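Local coordinates for probable aminotransferase (Pseudomonas aeruginosa, PDB 5YKR), which belongs to the class-III aminotransferases, pyridoxal-phosphate enzymes of the fold type I superfamily, and carries its cofactor covalently bound to the chain, at residues Leu7-Val12 and Gly407-Cys412; Arg21-Leu26 and Leu417-Val422; Pro28-Ala33 and Cys57-Lys62; Gln51-Asn56 and Leu424-Asn429; Gln65-Thr70 and Leu432-Thr437. One frame throughout, in Å; residues are numbered along the deposited sequence.

Contact 1: residues Leu7-Val12 and Gly407-Cys412; sequences LDLARV and GLIEAC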
# COMPACT_ATOMS: atom_id res chain seq x y z
N LEU A 7 39.06 -9.92 -5.86
CA LEU A 7 39.58 -8.61 -5.43
C LEU A 7 40.30 -8.72 -4.07
O LEU A 7 40.01 -9.61 -3.25
CB LEU A 7 38.41 -7.63 -5.27
CG LEU A 7 37.53 -7.37 -6.50
CD1 LEU A 7 36.43 -6.39 -6.17
CD2 LEU A 7 38.34 -6.84 -7.65
N ASP A 8 41.23 -7.79 -3.84
CA ASP A 8 41.89 -7.64 -2.55
C ASP A 8 40.99 -6.78 -1.63
O ASP A 8 40.85 -5.54 -1.84
CB ASP A 8 43.28 -7.02 -2.75
CG ASP A 8 44.05 -6.80 -1.44
OD1 ASP A 8 43.46 -6.75 -0.37
OD2 ASP A 8 45.30 -6.71 -1.49
N LEU A 9 40.40 -7.40 -0.61
CA LEU A 9 39.48 -6.69 0.25
C LEU A 9 40.09 -5.52 1.00
O LEU A 9 39.39 -4.54 1.30
CB LEU A 9 38.74 -7.63 1.20
CG LEU A 9 37.77 -8.60 0.55
CD1 LEU A 9 37.11 -9.46 1.61
CD2 LEU A 9 36.69 -7.90 -0.32
N ALA A 10 41.39 -5.55 1.27
CA ALA A 10 42.02 -4.40 1.87
C ALA A 10 42.05 -3.20 0.92
O ALA A 10 41.89 -2.06 1.37
CB ALA A 10 43.44 -4.74 2.31
N ARG A 11 42.25 -3.47 -0.38
CA ARG A 11 42.21 -2.40 -1.39
C ARG A 11 40.80 -1.89 -1.51
O ARG A 11 40.59 -0.67 -1.66
CB ARG A 11 42.75 -2.90 -2.77
CG ARG A 11 44.29 -2.99 -2.87
CD ARG A 11 44.76 -2.90 -4.33
NE ARG A 11 46.12 -3.40 -4.49
CZ ARG A 11 46.49 -4.69 -4.43
NH1 ARG A 11 45.60 -5.66 -4.24
NH2 ARG A 11 47.77 -5.04 -4.54
N VAL A 12 39.81 -2.78 -1.44
CA VAL A 12 38.39 -2.35 -1.47
C VAL A 12 38.10 -1.44 -0.28
O VAL A 12 37.51 -0.37 -0.43
CB VAL A 12 37.40 -3.55 -1.47
CG1 VAL A 12 35.97 -3.06 -1.48
CG2 VAL A 12 37.62 -4.47 -2.68
N GLY A 407 28.50 -7.09 0.65
CA GLY A 407 28.11 -5.74 1.00
C GLY A 407 29.17 -4.68 0.73
O GLY A 407 28.89 -3.57 0.24
N LEU A 408 30.41 -5.02 1.08
CA LEU A 408 31.50 -4.08 0.98
C LEU A 408 31.88 -3.77 -0.48
O LEU A 408 32.02 -2.60 -0.86
CB LEU A 408 32.73 -4.58 1.74
CG LEU A 408 33.99 -3.72 1.58
CD1 LEU A 408 33.79 -2.30 2.05
CD2 LEU A 408 35.18 -4.31 2.30
N ILE A 409 32.01 -4.81 -1.31
CA ILE A 409 32.35 -4.60 -2.71
C ILE A 409 31.22 -3.83 -3.38
O ILE A 409 31.45 -2.84 -4.10
CB ILE A 409 32.63 -5.92 -3.45
CG1 ILE A 409 33.88 -6.61 -2.86
CG2 ILE A 409 32.74 -5.66 -4.94
CD1 ILE A 409 34.01 -8.07 -3.29
N GLU A 410 29.98 -4.24 -3.11
CA GLU A 410 28.82 -3.54 -3.66
C GLU A 410 28.76 -2.06 -3.29
O GLU A 410 28.59 -1.19 -4.15
CB GLU A 410 27.54 -4.25 -3.26
CG GLU A 410 27.40 -5.61 -3.92
CD GLU A 410 26.26 -6.46 -3.36
OE1 GLU A 410 25.25 -5.90 -2.89
OE2 GLU A 410 26.37 -7.70 -3.48
N ALA A 411 28.98 -1.75 -2.01
CA ALA A 411 28.97 -0.37 -1.57
C ALA A 411 30.08 0.44 -2.24
O ALA A 411 29.86 1.57 -2.65
CB ALA A 411 29.08 -0.30 -0.05
N CYS A 412 31.27 -0.14 -2.33
CA CYS A 412 32.37 0.56 -2.96
C CYS A 412 32.12 0.89 -4.43
O CYS A 412 32.35 2.02 -4.84
CB CYS A 412 33.64 -0.24 -2.80
SG CYS A 412 35.15 0.60 -3.33
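Between L7 and L9, which both rest on I409, the carboxylate oxygen OD1 of D8 is gripped by two backbone amides at the start of helix 9-26. D8 is the N-cap: A10 N donates to D8 OD1 over 2.9 Å, meeting it on the anti side, and R11 N adds a weak bond. The other oxygen, OD2, lies 3.0 Å from R11 NH1 but well out of the guanidinium plane, an attraction of charges alone.

The side chains meet helix 407-418 through carbon atoms, with V12 O beside C412 SG. V12 is central. Its CG1, anti to the backbone N (chi1 179°), reaches L408 CG at 3.7 Å and C412 CB at 3.9 Å; the V12 and L408 side chains slide past each other in opposite directions. I409 meets two leucines: L7 CD1 comes to 4.0 Å from I409 CG2, the pair crossing obliquely, while L9 CD2 touches I409 CD1, also at 4.0 Å, with the two side chains at about a right angle. F5 and F390 pack on I409 as well, and L456 of helix 439-456 touches both L7 and V12.

The polar groups of 7-12 organise the helix start, whereas aliphatic carbons make the junction with 407-412, so the two helices are joined here by dispersion and burial of apolar surface rather than by directed bonds.

Contact 2: residues Arg21-Leu26 and Leu417-Val422; sequences RRFDEL and LLNRGV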
# COMPACT_ATOMS: atom_id res chain seq x y z
N ARG A 21 35.01 9.73 2.32
CA ARG A 21 35.47 11.10 2.56
C ARG A 21 35.11 12.03 1.39
O ARG A 21 34.58 13.13 1.62
CB ARG A 21 36.97 11.13 2.83
CG ARG A 21 37.50 12.48 3.20
CD ARG A 21 38.90 12.35 3.84
NE ARG A 21 39.86 11.57 3.05
CZ ARG A 21 40.47 11.99 1.93
NH1 ARG A 21 40.23 13.21 1.42
NH2 ARG A 21 41.31 11.17 1.30
N ARG A 22 35.32 11.55 0.16
CA ARG A 22 34.93 12.29 -1.05
C ARG A 22 33.42 12.56 -1.03
O ARG A 22 32.99 13.64 -1.39
CB ARG A 22 35.30 11.49 -2.31
CG ARG A 22 35.11 12.16 -3.65
CD ARG A 22 35.44 11.24 -4.87
NE ARG A 22 36.80 10.83 -4.92
CZ ARG A 22 37.81 11.62 -5.35
NH1 ARG A 22 37.58 12.87 -5.75
NH2 ARG A 22 39.04 11.18 -5.35
N PHE A 23 32.63 11.60 -0.57
CA PHE A 23 31.18 11.77 -0.55
C PHE A 23 30.81 12.95 0.41
O PHE A 23 29.96 13.80 0.09
CB PHE A 23 30.49 10.49 -0.12
CG PHE A 23 29.03 10.65 0.05
CD1 PHE A 23 28.51 11.15 1.24
CD2 PHE A 23 28.18 10.38 -1.00
CE1 PHE A 23 27.15 11.35 1.38
CE2 PHE A 23 26.81 10.60 -0.87
CZ PHE A 23 26.29 11.08 0.33
N ASP A 24 31.45 12.97 1.57
CA ASP A 24 31.21 14.06 2.53
C ASP A 24 31.58 15.43 1.94
O ASP A 24 30.83 16.41 2.09
CB ASP A 24 32.04 13.84 3.80
CG ASP A 24 31.69 12.56 4.56
OD1 ASP A 24 30.56 12.06 4.41
OD2 ASP A 24 32.56 12.09 5.38
N GLU A 25 32.72 15.48 1.26
CA GLU A 25 33.21 16.73 0.68
C GLU A 25 32.30 17.25 -0.43
O GLU A 25 32.07 18.43 -0.51
CB GLU A 25 34.62 16.59 0.12
CG GLU A 25 35.71 16.34 1.12
CD GLU A 25 37.02 15.88 0.45
OE1 GLU A 25 37.19 16.03 -0.82
OE2 GLU A 25 37.88 15.34 1.20
N LEU A 26 31.80 16.34 -1.26
CA LEU A 26 30.98 16.71 -2.42
C LEU A 26 29.54 17.01 -2.08
O LEU A 26 28.88 17.71 -2.85
CB LEU A 26 30.98 15.55 -3.44
CG LEU A 26 32.26 15.35 -4.26
CD1 LEU A 26 32.16 14.05 -5.05
CD2 LEU A 26 32.50 16.51 -5.21
N LEU A 417 30.81 5.19 -8.35
CA LEU A 417 29.99 5.70 -9.44
C LEU A 417 29.18 6.93 -9.02
O LEU A 417 29.11 7.92 -9.75
CB LEU A 417 29.11 4.60 -10.03
CG LEU A 417 29.74 3.93 -11.22
CD1 LEU A 417 30.99 3.16 -10.84
CD2 LEU A 417 28.81 3.00 -11.92
N LEU A 418 28.58 6.88 -7.84
CA LEU A 418 27.77 8.02 -7.34
C LEU A 418 28.59 9.31 -7.29
O LEU A 418 28.18 10.37 -7.79
CB LEU A 418 27.19 7.66 -5.96
CG LEU A 418 26.28 8.70 -5.31
CD1 LEU A 418 25.29 8.01 -4.35
CD2 LEU A 418 27.01 9.86 -4.63
N ASN A 419 29.79 9.21 -6.71
CA ASN A 419 30.66 10.39 -6.59
C ASN A 419 31.14 10.95 -7.93
O ASN A 419 31.68 12.06 -7.97
CB ASN A 419 31.89 10.06 -5.73
CG ASN A 419 31.60 10.01 -4.22
OD1 ASN A 419 30.67 10.64 -3.71
ND2 ASN A 419 32.45 9.24 -3.50
N ARG A 420 30.94 10.20 -9.01
CA ARG A 420 31.32 10.63 -10.36
C ARG A 420 30.11 10.72 -11.29
O ARG A 420 30.23 10.73 -12.50
CB ARG A 420 32.42 9.69 -10.90
CG ARG A 420 33.73 9.84 -10.14
CD ARG A 420 34.67 8.66 -10.38
NE ARG A 420 35.85 8.76 -9.53
CZ ARG A 420 35.89 8.50 -8.23
NH1 ARG A 420 34.79 8.15 -7.56
NH2 ARG A 420 37.03 8.66 -7.55
N GLY A 421 28.91 10.87 -10.68
CA GLY A 421 27.72 11.26 -11.43
C GLY A 421 26.86 10.15 -12.04
O GLY A 421 26.10 10.42 -13.00
N VAL A 422 26.91 8.94 -11.49
CA VAL A 422 26.06 7.84 -11.96
C VAL A 422 25.38 7.20 -10.73
O VAL A 422 26.07 6.74 -9.80
CB VAL A 422 26.84 6.79 -12.73
CG1 VAL A 422 25.96 5.59 -13.01
CG2 VAL A 422 27.42 7.38 -14.02
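N419 pushes its amide against the backbone of F23, and this is the tight part of the contact. N419 OD1 stands 3.4 Å from F23 CA and 3.6 Å from F23 CB, with the side chains at about a right angle and the amide and ring planes 41° apart. A chi1 of -77° sets CG anti to the carbonyl carbon, on the side of helix 9-26. The two ends of the amide fare differently: ND2 donates to E19 OE1, while OD1 is buried without a polar partner. Beside it, L418 CD2 lies at the edge of the F23 ring, near its plane and 3.8 Å from CE2. L26 CD1 closes over the backbone, 3.6 Å from N419 O.

This dense patch sits where helix 407-418 ends in a Schellman motif. V422 N bonds back to L417 O and G421 N to L418 O, with G421 at positive phi as the C' residue; L417 O takes a second bond from R420 N on the opposite face of its plane. The chain then passes directly into strand 422-423.

The more open side, where R22 and R420 are partly exposed, is polar. R22 CD still leans on N419 CB at 3.8 Å, but beyond it R420 NH2 lies over one face of the R22 guanidinium, 3.4 Å from R22 NE, where both atoms are donors of like charge. The planes of these groups are 63° apart. E19 probably eases the repulsion, since OE2 pairs with R22 NE and OE1 with R420 NH1.

Contact 3: residues Pro28-Ala33 and Cys57-Lys62; sequences PRSAQA and CPLLVK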
# COMPACT_ATOMS: atom_id res chain seq x y z
N PRO A 28 27.82 18.39 0.99
CA PRO A 28 27.64 18.90 2.36
C PRO A 28 26.21 19.28 2.74
O PRO A 28 25.81 19.11 3.88
CB PRO A 28 28.60 20.11 2.42
CG PRO A 28 28.71 20.57 0.99
CD PRO A 28 28.70 19.26 0.21
N ARG A 29 25.45 19.80 1.80
CA ARG A 29 24.08 20.17 2.09
C ARG A 29 23.20 18.93 2.33
O ARG A 29 22.36 18.96 3.21
CB ARG A 29 23.49 21.06 1.01
CG ARG A 29 24.19 22.39 0.88
CD ARG A 29 23.69 23.19 -0.30
NE ARG A 29 22.30 23.58 -0.15
CZ ARG A 29 21.66 24.37 -1.00
NH1 ARG A 29 22.28 24.89 -2.07
NH2 ARG A 29 20.39 24.68 -0.76
N SER A 30 23.41 17.84 1.61
CA SER A 30 22.69 16.59 1.93
C SER A 30 23.08 16.09 3.31
O SER A 30 22.20 15.63 4.05
CB SER A 30 22.89 15.52 0.84
OG SER A 30 22.07 15.83 -0.25
N ALA A 31 24.36 16.22 3.68
CA ALA A 31 24.80 15.80 5.02
C ALA A 31 24.18 16.65 6.13
O ALA A 31 23.77 16.14 7.16
CB ALA A 31 26.32 15.81 5.12
N GLN A 32 24.08 17.94 5.90
CA GLN A 32 23.42 18.84 6.84
C GLN A 32 21.94 18.47 6.96
O GLN A 32 21.37 18.43 8.07
CB GLN A 32 23.61 20.29 6.37
CG GLN A 32 22.87 21.40 7.10
CD GLN A 32 23.18 22.79 6.47
OE1 GLN A 32 23.41 22.93 5.24
NE2 GLN A 32 23.20 23.83 7.32
N ALA A 33 21.32 18.21 5.82
CA ALA A 33 19.92 17.78 5.82
C ALA A 33 19.74 16.49 6.62
O ALA A 33 18.75 16.32 7.31
CB ALA A 33 19.40 17.62 4.41
N CYS A 57 25.06 9.52 4.02
CA CYS A 57 23.64 9.87 4.09
C CYS A 57 23.02 9.74 2.71
O CYS A 57 23.74 9.77 1.71
CB CYS A 57 23.45 11.32 4.56
SG CYS A 57 24.25 12.56 3.49
N PRO A 58 21.67 9.59 2.64
CA PRO A 58 21.04 9.66 1.34
C PRO A 58 21.13 11.08 0.75
O PRO A 58 21.07 12.09 1.47
CB PRO A 58 19.57 9.33 1.62
CG PRO A 58 19.38 9.60 3.04
CD PRO A 58 20.68 9.33 3.71
N LEU A 59 21.29 11.13 -0.57
CA LEU A 59 21.19 12.43 -1.26
C LEU A 59 19.77 13.00 -1.14
O LEU A 59 18.81 12.26 -1.29
CB LEU A 59 21.54 12.26 -2.72
CG LEU A 59 22.91 11.70 -3.11
CD1 LEU A 59 22.91 11.43 -4.60
CD2 LEU A 59 23.99 12.66 -2.68
N LEU A 60 19.67 14.33 -0.97
CA LEU A 60 18.39 15.02 -1.16
C LEU A 60 18.33 15.51 -2.62
O LEU A 60 19.25 16.16 -3.13
CB LEU A 60 18.14 16.19 -0.21
CG LEU A 60 17.38 15.83 1.08
CD1 LEU A 60 18.34 15.01 1.94
CD2 LEU A 60 16.90 17.05 1.81
N VAL A 61 17.26 15.13 -3.28
CA VAL A 61 17.02 15.52 -4.66
C VAL A 61 16.38 16.86 -4.76
O VAL A 61 15.37 17.11 -4.08
CB VAL A 61 16.19 14.44 -5.39
CG1 VAL A 61 15.80 14.88 -6.81
CG2 VAL A 61 16.94 13.12 -5.38
N LYS A 62 16.90 17.70 -5.66
CA LYS A 62 16.25 18.98 -6.04
C LYS A 62 15.25 18.79 -7.15
O LYS A 62 14.09 19.20 -7.03
CB LYS A 62 17.32 19.98 -6.48
CG LYS A 62 16.80 21.37 -6.84
CD LYS A 62 17.95 22.32 -7.13
CE LYS A 62 18.53 22.13 -8.53
NZ LYS A 62 19.74 23.01 -8.75
O HOH W 1 20.32 13.20 3.85
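S30 and L60 make the direct polar link. L60 N donates to S30 OG over 2.9 Å in an almost perfectly straight bond of 178°. The serine torsion places OG anti to its own carbonyl carbon (chi1 -77°), which aims the hydroxyl at the extended chain, and OG settles there against L59 CA as well, at 3.7 Å. The amide so bound belongs to the residue just before strand 61-65 begins, and I72 of the same chain pairs with the backbone of L60.

A second polar link runs through water. One molecule donates to P58 O at 2.7 Å and to S30 O at 3.1 Å, spanning two carbonyls that could not bond to each other directly. A single serine thus meets the loop twice, by its hydroxyl and, through water, by its carbonyl.

Sulfur and methyl contacts fill in around these bonds. C57 SG, held in the crowded position between its backbone N and carbonyl carbon (chi1 59°), presses on the helix backbone, 3.6 Å from A31 CA and 3.7 Å from S30 C. A turn further along, A33 CB meets both branches of L60, with CD2 at 3.7 Å. L118 and P113 of the second subunit pack on A33 and L60, respectively.

Here an N-terminal helix, whose first amides R29 N and S30 N bond to D73, is laid against the entry to strand 61-65, edge strand within this chain of a small mixed sheet, where V61 bonds by its backbone to the second subunit at the dimer interface of a fold type I enzyme.

Contact 4: residues Gln51-Asn56 and Leu424-Asn429; sequences QQWPGN and LTPFHN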
# COMPACT_ATOMS: atom_id res chain seq x y z
N GLN A 51 18.37 4.86 3.99
CA GLN A 51 19.63 4.89 4.73
C GLN A 51 20.71 3.96 4.11
O GLN A 51 21.88 4.02 4.47
CB GLN A 51 19.35 4.51 6.20
CG GLN A 51 20.18 5.15 7.23
CD GLN A 51 19.77 4.67 8.62
OE1 GLN A 51 19.49 3.49 8.85
NE2 GLN A 51 19.82 5.60 9.56
N GLN A 52 20.31 3.12 3.15
CA GLN A 52 21.14 2.07 2.63
C GLN A 52 21.83 2.42 1.33
O GLN A 52 22.54 1.57 0.78
CB GLN A 52 20.35 0.73 2.48
CG GLN A 52 19.75 0.35 3.82
CD GLN A 52 19.02 -0.95 3.84
OE1 GLN A 52 19.25 -1.82 3.03
NE2 GLN A 52 18.11 -1.08 4.83
N TRP A 53 21.66 3.65 0.84
CA TRP A 53 22.57 4.15 -0.17
C TRP A 53 23.99 4.14 0.40
O TRP A 53 24.20 4.28 1.57
CB TRP A 53 22.14 5.53 -0.62
CG TRP A 53 20.89 5.57 -1.49
CD1 TRP A 53 19.60 5.66 -1.04
CD2 TRP A 53 20.81 5.59 -2.90
NE1 TRP A 53 18.73 5.67 -2.09
CE2 TRP A 53 19.44 5.66 -3.25
CE3 TRP A 53 21.77 5.58 -3.94
CZ2 TRP A 53 19.02 5.73 -4.56
CZ3 TRP A 53 21.33 5.62 -5.25
CH2 TRP A 53 19.98 5.71 -5.54
N PRO A 54 25.02 4.04 -0.45
CA PRO A 54 26.37 4.01 0.10
C PRO A 54 26.74 5.52 0.35
O PRO A 54 26.13 6.44 -0.19
CB PRO A 54 27.12 3.39 -1.03
CG PRO A 54 26.47 3.93 -2.24
CD PRO A 54 25.00 3.88 -1.91
N GLY A 55 27.68 5.78 1.13
CA GLY A 55 27.80 7.16 1.53
C GLY A 55 27.17 7.32 2.87
O GLY A 55 26.37 6.50 3.34
N ASN A 56 27.49 8.41 3.49
CA ASN A 56 27.13 8.57 4.87
C ASN A 56 25.73 9.12 5.09
O ASN A 56 25.22 9.05 6.20
CB ASN A 56 28.22 9.39 5.54
CG ASN A 56 29.51 8.60 5.71
OD1 ASN A 56 29.50 7.44 6.15
ND2 ASN A 56 30.64 9.22 5.37
N LEU A 424 23.17 4.15 -9.22
CA LEU A 424 22.75 2.77 -9.31
C LEU A 424 21.96 2.45 -8.05
O LEU A 424 22.33 2.90 -6.95
CB LEU A 424 23.96 1.84 -9.39
CG LEU A 424 24.78 2.10 -10.63
CD1 LEU A 424 26.14 1.46 -10.44
CD2 LEU A 424 24.09 1.58 -11.85
N THR A 425 20.91 1.65 -8.17
CA THR A 425 20.13 1.33 -7.00
C THR A 425 20.98 0.61 -5.97
O THR A 425 21.77 -0.27 -6.33
CB THR A 425 18.88 0.55 -7.34
OG1 THR A 425 18.12 0.36 -6.13
CG2 THR A 425 19.16 -0.80 -7.96
N PRO A 426 20.84 0.97 -4.69
CA PRO A 426 21.78 0.38 -3.74
C PRO A 426 21.50 -1.04 -3.44
O PRO A 426 22.35 -1.70 -2.86
CB PRO A 426 21.63 1.24 -2.49
CG PRO A 426 20.33 1.88 -2.61
CD PRO A 426 20.05 2.05 -4.09
N PHE A 427 20.34 -1.55 -3.84
CA PHE A 427 19.91 -2.91 -3.40
C PHE A 427 20.28 -4.01 -4.34
O PHE A 427 20.00 -5.16 -4.09
CB PHE A 427 18.39 -2.94 -3.18
CG PHE A 427 17.87 -1.74 -2.46
CD1 PHE A 427 18.30 -1.43 -1.21
CD2 PHE A 427 16.94 -0.90 -3.06
CE1 PHE A 427 17.84 -0.26 -0.56
CE2 PHE A 427 16.48 0.21 -2.44
CZ PHE A 427 16.95 0.57 -1.20
N HIS A 428 20.90 -3.64 -5.48
CA HIS A 428 21.19 -4.62 -6.54
C HIS A 428 22.53 -4.23 -7.15
O HIS A 428 22.99 -3.13 -6.95
CB HIS A 428 20.07 -4.62 -7.63
CG HIS A 428 18.68 -4.91 -7.11
ND1 HIS A 428 17.71 -3.97 -6.82
CD2 HIS A 428 18.17 -6.10 -6.75
CE1 HIS A 428 16.64 -4.60 -6.32
NE2 HIS A 428 16.88 -5.89 -6.31
N ASN A 429 23.08 -5.05 -8.04
CA ASN A 429 24.19 -4.67 -8.91
C ASN A 429 23.66 -4.49 -10.32
O ASN A 429 24.20 -5.04 -11.31
CB ASN A 429 25.30 -5.72 -8.86
CG ASN A 429 25.89 -5.84 -7.48
OD1 ASN A 429 26.50 -4.87 -6.99
ND2 ASN A 429 25.68 -7.02 -6.81
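The chain at 424-429 folds through a type I turn from T425 to H428, which brings P426 up to the extended backbone at W53, their CA atoms 5.3 Å apart. P426 makes the principal side-chain contact. Its CD sits over the centre of the six-membered ring of W53, 3.6 Å from the centroid and only 5° off the normal, a CH-pi contact over the face; P426 CG continues over the indole, 3.8 Å from W53 CD2. P426 CB meanwhile approaches Q52 O at 3.4 Å. W53 CZ3 comes equally close to L424 O.

In this class-III aminotransferase the loop between strands 422-423 and 430-432 is thereby seated against segment 51-56, which lines the dimer interface. W53 NE1 donates to M111 O of the second subunit, so one ring is fixed from two directions: its face by a proline of its own chain, its N-H by the partner.

Within the turn, F427 offers a face to P426 CG, which lies 3.8 Å above the plane and toward the rim. To Q52 it offers an edge instead: Q52 CB comes within 4.1 Å of F427 CE1, near the ring plane, with the amide and the phenyl turned 85° apart. The glutamine chain is extended beyond CG, and its NE2 bonds to N321 O of the second subunit, whose I320 packs on both Q52 and F427.

Contact 5: residues Gln65-Thr70 and Leu432-Thr437; sequences QGARVT and LTCPAT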
# COMPACT_ATOMS: atom_id res chain seq x y z
N GLN A 65 14.37 14.71 -14.22
CA GLN A 65 13.57 14.62 -15.46
C GLN A 65 14.24 13.59 -16.35
O GLN A 65 15.47 13.61 -16.50
CB GLN A 65 13.47 15.97 -16.16
CG GLN A 65 12.52 16.99 -15.50
CD GLN A 65 13.21 17.93 -14.49
OE1 GLN A 65 14.45 18.05 -14.44
NE2 GLN A 65 12.40 18.62 -13.67
N GLY A 66 13.47 12.66 -16.89
CA GLY A 66 14.07 11.60 -17.73
C GLY A 66 15.01 10.73 -16.91
O GLY A 66 14.60 10.19 -15.92
N ALA A 67 16.27 10.64 -17.35
CA ALA A 67 17.30 9.91 -16.61
C ALA A 67 18.31 10.85 -15.92
O ALA A 67 19.39 10.42 -15.57
CB ALA A 67 18.05 8.93 -17.52
N ARG A 68 17.95 12.11 -15.71
CA ARG A 68 18.83 13.09 -15.08
C ARG A 68 18.31 13.48 -13.73
O ARG A 68 17.11 13.74 -13.56
CB ARG A 68 18.96 14.34 -15.97
CG ARG A 68 19.75 14.04 -17.25
CD ARG A 68 19.96 15.25 -18.17
NE ARG A 68 21.02 16.15 -17.71
CZ ARG A 68 21.34 17.32 -18.26
NH1 ARG A 68 20.69 17.81 -19.32
NH2 ARG A 68 22.32 18.03 -17.74
N VAL A 69 19.19 13.50 -12.74
CA VAL A 69 18.85 13.93 -11.37
C VAL A 69 19.83 15.02 -10.95
O VAL A 69 21.02 14.87 -11.22
CB VAL A 69 18.95 12.74 -10.42
CG1 VAL A 69 18.77 13.14 -8.94
CG2 VAL A 69 17.93 11.71 -10.81
N THR A 70 19.35 16.05 -10.28
CA THR A 70 20.19 17.06 -9.66
C THR A 70 19.90 17.08 -8.18
O THR A 70 18.73 17.13 -7.78
CB THR A 70 19.92 18.46 -10.26
OG1 THR A 70 20.10 18.44 -11.67
CG2 THR A 70 20.83 19.49 -9.65
N LEU A 432 19.23 -0.03 -15.06
CA LEU A 432 18.00 -0.06 -15.80
C LEU A 432 18.00 1.12 -16.79
O LEU A 432 18.27 2.26 -16.38
CB LEU A 432 16.84 0.08 -14.76
CG LEU A 432 15.41 -0.08 -15.28
CD1 LEU A 432 15.11 -1.41 -16.00
CD2 LEU A 432 14.51 0.12 -14.10
N THR A 433 17.66 0.85 -18.03
CA THR A 433 17.54 1.90 -19.04
C THR A 433 16.08 2.31 -19.21
O THR A 433 15.17 1.54 -18.92
CB THR A 433 18.09 1.43 -20.40
OG1 THR A 433 17.34 0.32 -20.85
CG2 THR A 433 19.53 1.04 -20.28
N CYS A 434 15.88 3.57 -19.62
CA CYS A 434 14.57 4.12 -19.89
C CYS A 434 14.60 4.85 -21.23
O CYS A 434 15.66 4.99 -21.83
CB CYS A 434 14.12 5.05 -18.75
SG CYS A 434 15.02 6.57 -18.59
N PRO A 435 13.44 5.32 -21.70
CA PRO A 435 13.45 6.00 -23.02
C PRO A 435 14.35 7.23 -23.09
O PRO A 435 14.83 7.54 -24.19
CB PRO A 435 11.98 6.37 -23.22
CG PRO A 435 11.26 5.33 -22.49
CD PRO A 435 12.07 5.09 -21.24
N ALA A 436 14.60 7.88 -21.94
CA ALA A 436 15.45 9.07 -21.87
C ALA A 436 16.97 8.76 -21.74
O ALA A 436 17.81 9.67 -21.87
CB ALA A 436 15.02 9.97 -20.75
N THR A 437 17.33 7.49 -21.48
CA THR A 437 18.75 7.12 -21.41
C THR A 437 19.42 7.35 -22.77
O THR A 437 18.80 7.12 -23.83
CB THR A 437 18.93 5.67 -20.96
OG1 THR A 437 18.08 5.44 -19.80
CG2 THR A 437 20.41 5.35 -20.67
O HOH W 2 17.58 12.10 -19.49
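Two turns meet here, a type II' turn from Q65 to R68 and a type I turn from C434 to T437, with G66 and A436 closest at 5.0 Å between CA atoms. The first is a tight hairpin closed by reciprocal backbone bonds between Q65 and R68. G66 has no side chain, and A436 CB lies directly on it, 3.6 Å from G66 CA and 3.7 Å from A67 N.

A67 turns its methyl inward: CB touches C434 SG at 4.0 Å and T437 OG1 at 4.2 Å. That hydroxyl is engaged within its own turn, where C434 N donates to T437 OG1 over 2.9 Å, nearly straight at 172°. Since T437 N also bonds to C434 O, the turn is braced by side chain and backbone together. A water accepts from A67 N at 2.9 Å and donates a long, weak bond to A436 O.

The hairpin joins strands 61-65 and 68-71, with 76-79 next in the sheet. The opposing turn leads from strand 430-432 towards helix 439-456, while helix 349-372 packs on P435 through A351 and M355.

In the fold
The five contacts show how a chain's two ends can meet in one region. Contacts 1 and 2, with centres 16 Å apart, tie the same helices, 9-26 and 407-418. Contacts 2 and 3, centres about 12 Å apart, touch through F23; contact 3 adds helix 28-37. Contact 4, its centre about 13 to 14 Å from those of these three, adjoins contacts 3 and 5 in sequence. Contact 3 also shares a sheet with contact 5, where strands 61-65 and 68-71 are neighbours. Contacts 1, 2, 4 and 5 alternate along the chain, pairing successive N- and C-terminal segments; contact 3 is local. All but contact 2 touch the second subunit, coupling this region to the dimer.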